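Tetratricopeptide TPR_2 repeat protein (Thermobaculum terrenum, PDB 5DJS) is of unknown function but joins an N-terminal array of tetratricopeptide repeat helices to a GT-B fold of glycosyl transferase family 41 that holds uridine-5'-diphosphate. Local coordinates at residues A[74-87]-A[99-113]. The protein carries 1 engineered substitution. Residues are numbered along the deposited sequence; the frame is centred on the assembly and turned at random.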
ATOM      1  N   PRO A  74       9.191  27.888   8.938  1.00 38.05           N
ATOM      2  CA  PRO A  74      10.081  26.708   8.926  1.00 40.02           C
ATOM      3  C   PRO A  74      10.207  25.941  10.224  1.00 40.91           C
ATOM      4  O   PRO A  74      10.826  24.877  10.229  1.00 41.39           O
ATOM      5  CB  PRO A  74      11.445  27.305   8.579  1.00 39.63           C
ATOM      6  CG  PRO A  74      11.363  28.701   9.074  1.00 38.85           C
ATOM      7  CD  PRO A  74       9.961  29.132   8.770  1.00 37.76           C
ATOM      8  N   GLY A  75       9.668  26.479  11.311  1.00 42.75           N
ATOM      9  CA  GLY A  75       9.631  25.770  12.589  1.00 43.59           C
ATOM     10  C   GLY A  75       8.495  24.774  12.715  1.00 43.43           C
ATOM     11  O   GLY A  75       8.518  23.934  13.622  1.00 46.22           O
ATOM     12  N   GLU A  76       7.506  24.863  11.820  1.00 43.46           N
ATOM     13  CA  GLU A  76       6.289  24.045  11.899  1.00 42.82           C
ATOM     14  C   GLU A  76       6.584  22.681  11.303  1.00 41.14           C
ATOM     15  O   GLU A  76       6.771  22.571  10.108  1.00 44.06           O
ATOM     16  CB  GLU A  76       5.119  24.758  11.188  1.00 43.43           C
ATOM     17  CG  GLU A  76       3.817  23.967  11.056  1.00 47.66           C
ATOM     18  CD  GLU A  76       3.343  23.359  12.357  1.00 47.48           C
ATOM     19  OE1 GLU A  76       3.111  24.123  13.310  1.00 49.31           O
ATOM     20  OE2 GLU A  76       3.202  22.119  12.421  1.00 48.67           O
ATOM     21  N   ALA A  77       6.638  21.659  12.157  1.00 40.52           N
ATOM     22  CA  ALA A  77       6.988  20.287  11.768  1.00 40.33           C
ATOM     23  C   ALA A  77       6.042  19.643  10.754  1.00 41.73           C
ATOM     24  O   ALA A  77       6.495  18.858   9.913  1.00 48.87           O
ATOM     25  CB  ALA A  77       7.070  19.395  13.001  1.00 38.79           C
ATOM     26  N   SER A  78       4.744  19.936  10.839  1.00 38.82           N
ATOM     27  CA  SER A  78       3.766  19.291   9.950  1.00 38.21           C
ATOM     28  C   SER A  78       3.952  19.682   8.482  1.00 38.87           C
ATOM     29  O   SER A  78       3.648  18.896   7.595  1.00 40.13           O
ATOM     30  CB  SER A  78       2.320  19.562  10.399  1.00 36.54           C
ATOM     31  OG  SER A  78       1.953  20.922  10.227  1.00 34.32           O
ATOM     32  N   TYR A  79       4.464  20.884   8.235  1.00 40.13           N
ATOM     33  CA  TYR A  79       4.735  21.349   6.874  1.00 40.66           C
ATOM     34  C   TYR A  79       5.892  20.562   6.262  1.00 41.70           C
ATOM     35  O   TYR A  79       5.856  20.233   5.070  1.00 42.69           O
ATOM     36  CB  TYR A  79       5.063  22.851   6.845  1.00 41.24           C
ATOM     37  CG  TYR A  79       3.979  23.803   7.362  1.00 41.09           C
ATOM     38  CD1 TYR A  79       2.708  23.350   7.741  1.00 40.85           C
ATOM     39  CD2 TYR A  79       4.226  25.170   7.442  1.00 41.01           C
ATOM     40  CE1 TYR A  79       1.740  24.227   8.202  1.00 40.86           C
ATOM     41  CE2 TYR A  79       3.256  26.050   7.903  1.00 42.55           C
ATOM     42  CZ  TYR A  79       2.013  25.570   8.279  1.00 42.36           C
ATOM     43  OH  TYR A  79       1.037  26.430   8.734  1.00 43.65           O
ATOM     44  N   HIS A  80       6.905  20.266   7.082  1.00 41.76           N
ATOM     45  CA  HIS A  80       8.002  19.376   6.685  1.00 42.07           C
ATOM     46  C   HIS A  80       7.543  17.941   6.472  1.00 41.12           C
ATOM     47  O   HIS A  80       7.953  17.310   5.502  1.00 41.18           O
ATOM     48  CB  HIS A  80       9.129  19.391   7.712  1.00 41.88           C
ATOM     49  CG  HIS A  80       9.840  20.704   7.803  1.00 43.78           C
ATOM     50  ND1 HIS A  80      10.883  21.047   6.970  1.00 42.68           N
ATOM     51  CD2 HIS A  80       9.668  21.752   8.644  1.00 44.87           C
ATOM     52  CE1 HIS A  80      11.320  22.252   7.292  1.00 42.82           C
ATOM     53  NE2 HIS A  80      10.598  22.702   8.303  1.00 44.04           N
ATOM     54  N   TYR A  81       6.702  17.439   7.375  1.00 41.08           N
ATOM     55  CA  TYR A  81       6.128  16.089   7.259  1.00 41.71           C
ATOM     56  C   TYR A  81       5.460  15.886   5.902  1.00 41.00           C
ATOM     57  O   TYR A  81       5.818  14.988   5.153  1.00 40.29           O
ATOM     58  CB  TYR A  81       5.120  15.832   8.392  1.00 41.62           C
ATOM     59  CG  TYR A  81       4.237  14.617   8.203  1.00 41.24           C
ATOM     60  CD1 TYR A  81       4.788  13.343   8.102  1.00 41.76           C
ATOM     61  CD2 TYR A  81       2.846  14.745   8.131  1.00 42.14           C
ATOM     62  CE1 TYR A  81       3.980  12.224   7.933  1.00 43.82           C
ATOM     63  CE2 TYR A  81       2.032  13.635   7.959  1.00 43.44           C
ATOM     64  CZ  TYR A  81       2.605  12.377   7.860  1.00 43.41           C
ATOM     65  OH  TYR A  81       1.815  11.273   7.689  1.00 42.91           O
ATOM     66  N   ASN A  82       4.515  16.752   5.585  1.00 39.96           N
ATOM     67  CA  ASN A  82       3.747  16.603   4.363  1.00 42.42           C
ATOM     68  C   ASN A  82       4.525  16.847   3.085  1.00 42.30           C
ATOM     69  O   ASN A  82       4.220  16.238   2.060  1.00 42.46           O
ATOM     70  CB  ASN A  82       2.504  17.469   4.439  1.00 43.87           C
ATOM     71  CG  ASN A  82       1.526  16.910   5.426  1.00 44.42           C
ATOM     72  OD1 ASN A  82       0.910  15.878   5.161  1.00 48.23           O
ATOM     73  ND2 ASN A  82       1.417  17.529   6.587  1.00 43.02           N
ATOM     74  N   LEU A  83       5.521  17.724   3.151  1.00 43.03           N
ATOM     75  CA  LEU A  83       6.461  17.899   2.050  1.00 43.91           C
ATOM     76  C   LEU A  83       7.230  16.611   1.803  1.00 46.26           C
ATOM     77  O   LEU A  83       7.367  16.185   0.661  1.00 54.37           O
ATOM     78  CB  LEU A  83       7.444  19.034   2.329  1.00 42.06           C
ATOM     79  CG  LEU A  83       8.515  19.231   1.262  1.00 41.69           C
ATOM     80  CD1 LEU A  83       7.892  19.625  -0.072  1.00 40.38           C
ATOM     81  CD2 LEU A  83       9.530  20.264   1.730  1.00 42.92           C
ATOM     82  N   GLY A  84       7.732  15.997   2.871  1.00 47.29           N
ATOM     83  CA  GLY A  84       8.428  14.711   2.771  1.00 46.51           C
ATOM     84  C   GLY A  84       7.610  13.613   2.098  1.00 47.99           C
ATOM     85  O   GLY A  84       8.131  12.883   1.241  1.00 47.05           O
ATOM     86  N   ASN A  85       6.324  13.512   2.459  1.00 46.85           N
ATOM     87  CA  ASN A  85       5.432  12.516   1.846  1.00 45.33           C
ATOM     88  C   ASN A  85       5.200  12.770   0.363  1.00 42.17           C
ATOM     89  O   ASN A  85       5.225  11.831  -0.435  1.00 40.30           O
ATOM     90  CB  ASN A  85       4.075  12.416   2.571  1.00 45.48           C
ATOM     91  CG  ASN A  85       4.146  11.676   3.919  1.00 47.37           C
ATOM     92  OD1 ASN A  85       3.333  11.951   4.801  1.00 52.30           O
ATOM     93  ND2 ASN A  85       5.080  10.735   4.084  1.00 44.51           N
ATOM     94  N   VAL A  86       4.986  14.030   0.003  1.00 40.60           N
ATOM     95  CA  VAL A  86       4.860  14.403  -1.400  1.00 40.02           C
ATOM     96  C   VAL A  86       6.130  14.051  -2.178  1.00 39.92           C
ATOM     97  O   VAL A  86       6.052  13.449  -3.250  1.00 39.27           O
ATOM     98  CB  VAL A  86       4.489  15.884  -1.566  1.00 39.75           C
ATOM     99  CG1 VAL A  86       4.667  16.340  -3.015  1.00 40.97           C
ATOM    100  CG2 VAL A  86       3.041  16.092  -1.137  1.00 39.45           C
ATOM    101  N   LEU A  87       7.289  14.390  -1.621  1.00 40.51           N
ATOM    102  CA  LEU A  87       8.569  14.096  -2.275  1.00 40.85           C
ATOM    103  C   LEU A  87       8.823  12.596  -2.459  1.00 40.73           C
ATOM    104  O   LEU A  87       9.240  12.176  -3.542  1.00 39.28           O
ATOM    105  CB  LEU A  87       9.728  14.734  -1.513  1.00 41.40           C
ATOM    106  CG  LEU A  87       9.761  16.268  -1.537  1.00 42.81           C
ATOM    107  CD1 LEU A  87      10.775  16.786  -0.522  1.00 43.74           C
ATOM    108  CD2 LEU A  87      10.080  16.805  -2.919  1.00 42.31           C
ATOM    109  N   SER A  99      13.255  15.525   4.600  1.00 38.85           N
ATOM    110  CA  SER A  99      12.109  16.293   5.104  1.00 38.94           C
ATOM    111  C   SER A  99      11.422  15.633   6.325  1.00 41.16           C
ATOM    112  O   SER A  99      11.022  16.329   7.267  1.00 41.11           O
ATOM    113  CB  SER A  99      11.088  16.556   4.004  1.00 37.72           C
ATOM    114  OG  SER A  99      11.303  17.826   3.435  1.00 40.73           O
ATOM    115  N   LEU A 100      11.288  14.306   6.295  1.00 42.06           N
ATOM    116  CA  LEU A 100      10.714  13.558   7.415  1.00 42.35           C
ATOM    117  C   LEU A 100      11.611  13.648   8.654  1.00 44.90           C
ATOM    118  O   LEU A 100      11.102  13.812   9.760  1.00 48.84           O
ATOM    119  CB  LEU A 100      10.452  12.092   7.025  1.00 42.11           C
ATOM    120  CG  LEU A 100       9.102  11.615   6.464  1.00 41.69           C
ATOM    121  CD1 LEU A 100       8.149  12.736   6.100  1.00 43.96           C
ATOM    122  CD2 LEU A 100       9.300  10.675   5.276  1.00 41.09           C
ATOM    123  N   HIS A 101      12.928  13.549   8.471  1.00 46.81           N
ATOM    124  CA  HIS A 101      13.884  13.776   9.565  1.00 49.93           C
ATOM    125  C   HIS A 101      13.683  15.145  10.202  1.00 48.74           C
ATOM    126  O   HIS A 101      13.649  15.250  11.426  1.00 52.19           O
ATOM    127  CB  HIS A 101      15.350  13.644   9.102  1.00 53.92           C
ATOM    128  CG  HIS A 101      15.837  12.232   9.023  1.00 60.98           C
ATOM    129  ND1 HIS A 101      16.244  11.520  10.132  1.00 68.66           N
ATOM    130  CD2 HIS A 101      15.985  11.400   7.967  1.00 64.47           C
ATOM    131  CE1 HIS A 101      16.609  10.304   9.763  1.00 70.53           C
ATOM    132  NE2 HIS A 101      16.459  10.205   8.454  1.00 68.28           N
ATOM    133  N   HIS A 102      13.550  16.183   9.377  1.00 46.93           N
ATOM    134  CA  HIS A 102      13.354  17.538   9.885  1.00 47.53           C
ATOM    135  C   HIS A 102      12.115  17.629  10.761  1.00 45.22           C
ATOM    136  O   HIS A 102      12.154  18.271  11.808  1.00 45.73           O
ATOM    137  CB  HIS A 102      13.273  18.574   8.750  1.00 49.74           C
ATOM    138  CG  HIS A 102      14.569  18.791   8.039  1.00 53.28           C
ATOM    139  ND1 HIS A 102      15.777  18.880   8.701  1.00 56.68           N
ATOM    140  CD2 HIS A 102      14.848  18.940   6.722  1.00 54.22           C
ATOM    141  CE1 HIS A 102      16.745  19.067   7.820  1.00 57.85           C
ATOM    142  NE2 HIS A 102      16.209  19.108   6.614  1.00 56.47           N
ATOM    143  N   ALA A 103      11.035  16.978  10.332  1.00 42.58           N
ATOM    144  CA  ALA A 103       9.770  17.009  11.050  1.00 42.11           C
ATOM    145  C   ALA A 103       9.907  16.367  12.427  1.00 41.99           C
ATOM    146  O   ALA A 103       9.334  16.858  13.401  1.00 42.16           O
ATOM    147  CB  ALA A 103       8.686  16.315  10.240  1.00 43.42           C
ATOM    148  N   LEU A 104      10.681  15.285  12.502  1.00 42.15           N
ATOM    149  CA  LEU A 104      11.008  14.643  13.785  1.00 42.82           C
ATOM    150  C   LEU A 104      11.986  15.446  14.634  1.00 41.57           C
ATOM    151  O   LEU A 104      11.868  15.470  15.851  1.00 45.28           O
ATOM    152  CB  LEU A 104      11.571  13.238  13.576  1.00 42.22           C
ATOM    153  CG  LEU A 104      10.595  12.155  13.127  1.00 44.24           C
ATOM    154  CD1 LEU A 104      11.374  10.882  12.833  1.00 45.78           C
ATOM    155  CD2 LEU A 104       9.544  11.872  14.188  1.00 44.12           C
ATOM    156  N   GLU A 105      12.965  16.076  14.007  1.00 39.72           N
ATOM    157  CA  GLU A 105      13.867  16.948  14.743  1.00 40.63           C
ATOM    158  C   GLU A 105      13.090  18.079  15.427  1.00 39.33           C
ATOM    159  O   GLU A 105      13.354  18.396  16.578  1.00 37.51           O
ATOM    160  CB  GLU A 105      14.959  17.487  13.821  1.00 43.28           C
ATOM    161  CG  GLU A 105      15.980  16.418  13.435  1.00 43.72           C
ATOM    162  CD  GLU A 105      16.929  16.831  12.324  1.00 44.44           C
ATOM    163  OE1 GLU A 105      16.548  17.590  11.406  1.00 46.36           O
ATOM    164  OE2 GLU A 105      18.078  16.361  12.364  1.00 46.68           O
ATOM    165  N   LEU A 106      12.101  18.634  14.729  1.00 39.62           N
ATOM    166  CA  LEU A 106      11.299  19.756  15.236  1.00 40.05           C
ATOM    167  C   LEU A 106      10.214  19.345  16.235  1.00 42.99           C
ATOM    168  O   LEU A 106       9.799  20.147  17.068  1.00 43.61           O
ATOM    169  CB  LEU A 106      10.656  20.517  14.069  1.00 39.63           C
ATOM    170  CG  LEU A 106      11.613  21.394  13.239  1.00 41.32           C
ATOM    171  CD1 LEU A 106      11.004  21.784  11.898  1.00 41.70           C
ATOM    172  CD2 LEU A 106      12.004  22.649  14.013  1.00 42.71           C
ATOM    173  N   ARG A 107       9.726  18.115  16.124  1.00 44.19           N
ATOM    174  CA  ARG A 107       8.700  17.609  17.007  1.00 44.34           C
ATOM    175  C   ARG A 107       9.036  16.144  17.222  1.00 44.67           C
ATOM    176  O   ARG A 107       8.573  15.284  16.480  1.00 45.19           O
ATOM    177  CB  ARG A 107       7.321  17.800  16.368  1.00 48.47           C
ATOM    178  CG  ARG A 107       6.150  17.617  17.328  1.00 53.96           C
ATOM    179  CD  ARG A 107       4.922  16.993  16.669  1.00 58.75           C
ATOM    180  NE  ARG A 107       4.359  17.819  15.592  1.00 64.27           N
ATOM    181  CZ  ARG A 107       3.343  18.681  15.705  1.00 70.81           C
ATOM    182  NH1 ARG A 107       2.716  18.877  16.869  1.00 76.76           N
ATOM    183  NH2 ARG A 107       2.948  19.371  14.633  1.00 71.29           N
ATOM    184  N   PRO A 108       9.891  15.849  18.219  1.00 44.87           N
ATOM    185  CA  PRO A 108      10.312  14.453  18.427  1.00 42.77           C
ATOM    186  C   PRO A 108       9.211  13.459  18.755  1.00 42.46           C
ATOM    187  O   PRO A 108       9.423  12.275  18.547  1.00 41.35           O
ATOM    188  CB  PRO A 108      11.307  14.555  19.584  1.00 42.81           C
ATOM    189  CG  PRO A 108      11.859  15.930  19.459  1.00 43.16           C
ATOM    190  CD  PRO A 108      10.683  16.772  19.051  1.00 43.91           C
ATOM    191  N   ASP A 109       8.063  13.928  19.254  1.00 46.39           N
ATOM    192  CA  ASP A 109       6.912  13.058  19.526  1.00 48.38           C
ATOM    193  C   ASP A 109       5.852  13.097  18.404  1.00 48.57           C
ATOM    194  O   ASP A 109       4.650  13.168  18.667  1.00 54.48           O
ATOM    195  CB  ASP A 109       6.318  13.326  20.928  1.00 49.64           C
ATOM    196  CG  ASP A 109       5.608  14.675  21.054  1.00 50.52           C
ATOM    197  OD1 ASP A 109       5.793  15.575  20.204  1.00 51.63           O
ATOM    198  OD2 ASP A 109       4.853  14.824  22.034  1.00 53.44           O
ATOM    199  N   TYR A 110       6.317  13.014  17.158  1.00 46.94           N
ATOM    200  CA  TYR A 110       5.463  13.061  15.973  1.00 46.36           C
ATOM    201  C   TYR A 110       5.283  11.618  15.491  1.00 51.90           C
ATOM    202  O   TYR A 110       6.043  11.149  14.639  1.00 56.97           O
ATOM    203  CB  TYR A 110       6.136  13.919  14.880  1.00 42.24           C
ATOM    204  CG  TYR A 110       5.229  14.549  13.829  1.00 40.22           C
ATOM    205  CD1 TYR A 110       3.973  14.016  13.502  1.00 38.99           C
ATOM    206  CD2 TYR A 110       5.659  15.665  13.118  1.00 38.57           C
ATOM    207  CE1 TYR A 110       3.170  14.599  12.532  1.00 35.99           C
ATOM    208  CE2 TYR A 110       4.857  16.256  12.149  1.00 37.16           C
ATOM    209  CZ  TYR A 110       3.619  15.721  11.857  1.00 35.95           C
ATOM    210  OH  TYR A 110       2.832  16.320  10.891  1.00 34.56           O
ATOM    211  N   HIS A 111       4.276  10.918  16.025  1.00 52.52           N
ATOM    212  CA  HIS A 111       4.059   9.507  15.679  1.00 52.83           C
ATOM    213  C   HIS A 111       3.743   9.227  14.188  1.00 54.11           C
ATOM    214  O   HIS A 111       4.085   8.155  13.692  1.00 55.83           O
ATOM    215  CB  HIS A 111       3.030   8.826  16.617  1.00 54.76           C
ATOM    216  CG  HIS A 111       1.637   9.377  16.541  1.00 57.39           C
ATOM    217  ND1 HIS A 111       0.895   9.654  17.667  1.00 58.69           N
ATOM    218  CD2 HIS A 111       0.841   9.686  15.488  1.00 64.11           C
ATOM    219  CE1 HIS A 111      -0.289  10.117  17.315  1.00 61.39           C
ATOM    220  NE2 HIS A 111      -0.346  10.151  15.996  1.00 64.55           N
ATOM    221  N   ARG A 112       3.119  10.174  13.480  1.00 55.19           N
ATOM    222  CA  ARG A 112       2.773   9.977  12.058  1.00 55.67           C
ATOM    223  C   ARG A 112       3.998  10.136  11.165  1.00 52.47           C
ATOM    224  O   ARG A 112       4.143   9.414  10.187  1.00 51.29           O
ATOM    225  CB  ARG A 112       1.648  10.916  11.600  1.00 60.17           C
ATOM    226  CG  ARG A 112       0.251  10.346  11.805  1.00 67.38           C
ATOM    227  CD  ARG A 112      -0.832  11.242  11.220  1.00 74.43           C
ATOM    228  NE  ARG A 112      -0.789  11.277   9.752  1.00 80.46           N
ATOM    229  CZ  ARG A 112      -1.532  12.072   8.972  1.00 81.88           C
ATOM    230  NH1 ARG A 112      -2.407  12.933   9.494  1.00 83.11           N
ATOM    231  NH2 ARG A 112      -1.393  12.009   7.648  1.00 80.25           N
ATOM    232  N   ALA A 113       4.875  11.076  11.513  1.00 51.95           N
ATOM    233  CA  ALA A 113       6.141  11.292  10.796  1.00 48.00           C
ATOM    234  C   ALA A 113       7.109  10.145  11.047  1.00 45.15           C
ATOM    235  O   ALA A 113       7.870   9.767  10.167  1.00 45.49           O
ATOM    236  CB  ALA A 113       6.776  12.610  11.220  1.00 48.65           C
TER
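Ala-77 packs on Ala-103 and Gly-84 on Ser-99 where helix 77-87 runs antiparallel to helix 99-106, the axes 7.5 Å apart at 161°. This is the helical hairpin of a tetratricopeptide repeat. Ala-77, Gly-84, Ser-99 and Ala-103 are small enough to permit this approach. Ser-99 fits as a knob among His-80, Leu-83, Gly-84 and Leu-87. His-80 is a knob in the other direction, among Ser-99, His-102, Ala-103 and Leu-106. Its NE2 donates to Pro-74 O (2.9 Å), which helps hold the ring's rotation, and Leu-106 CD1 touches His-80 CD2 (3.5 Å).

With its CG anti to the backbone N (chi1 167°), the Tyr-81 ring enters a pocket of Leu-100, Ala-103, Arg-112 and Ala-113. Tyr-81 OH takes two weak hydrogen bonds, from Arg-112 NE and NH2, both 3.3 Å. The Tyr-110 side chain crosses Tyr-81 at about a right angle, ring centroids 5.2 Å apart and planes at 49°. Arg-107 NE lies over one face of the Tyr-110 ring and Ala-113 CB over the opposite face, both toward the rim. Glu-76 OE2 caps Ser-78 N, accepts from Ser-78 OG and forms a long salt bridge to Arg-107 NH2 (3.5 Å).

Tyr-79 packs on both helix 43-56 and helix 59-72, Asn-82 on helix 43-56, and Val-86 on helix 59-72. Helix 111-120 follows helix 93-106 and continues the stack.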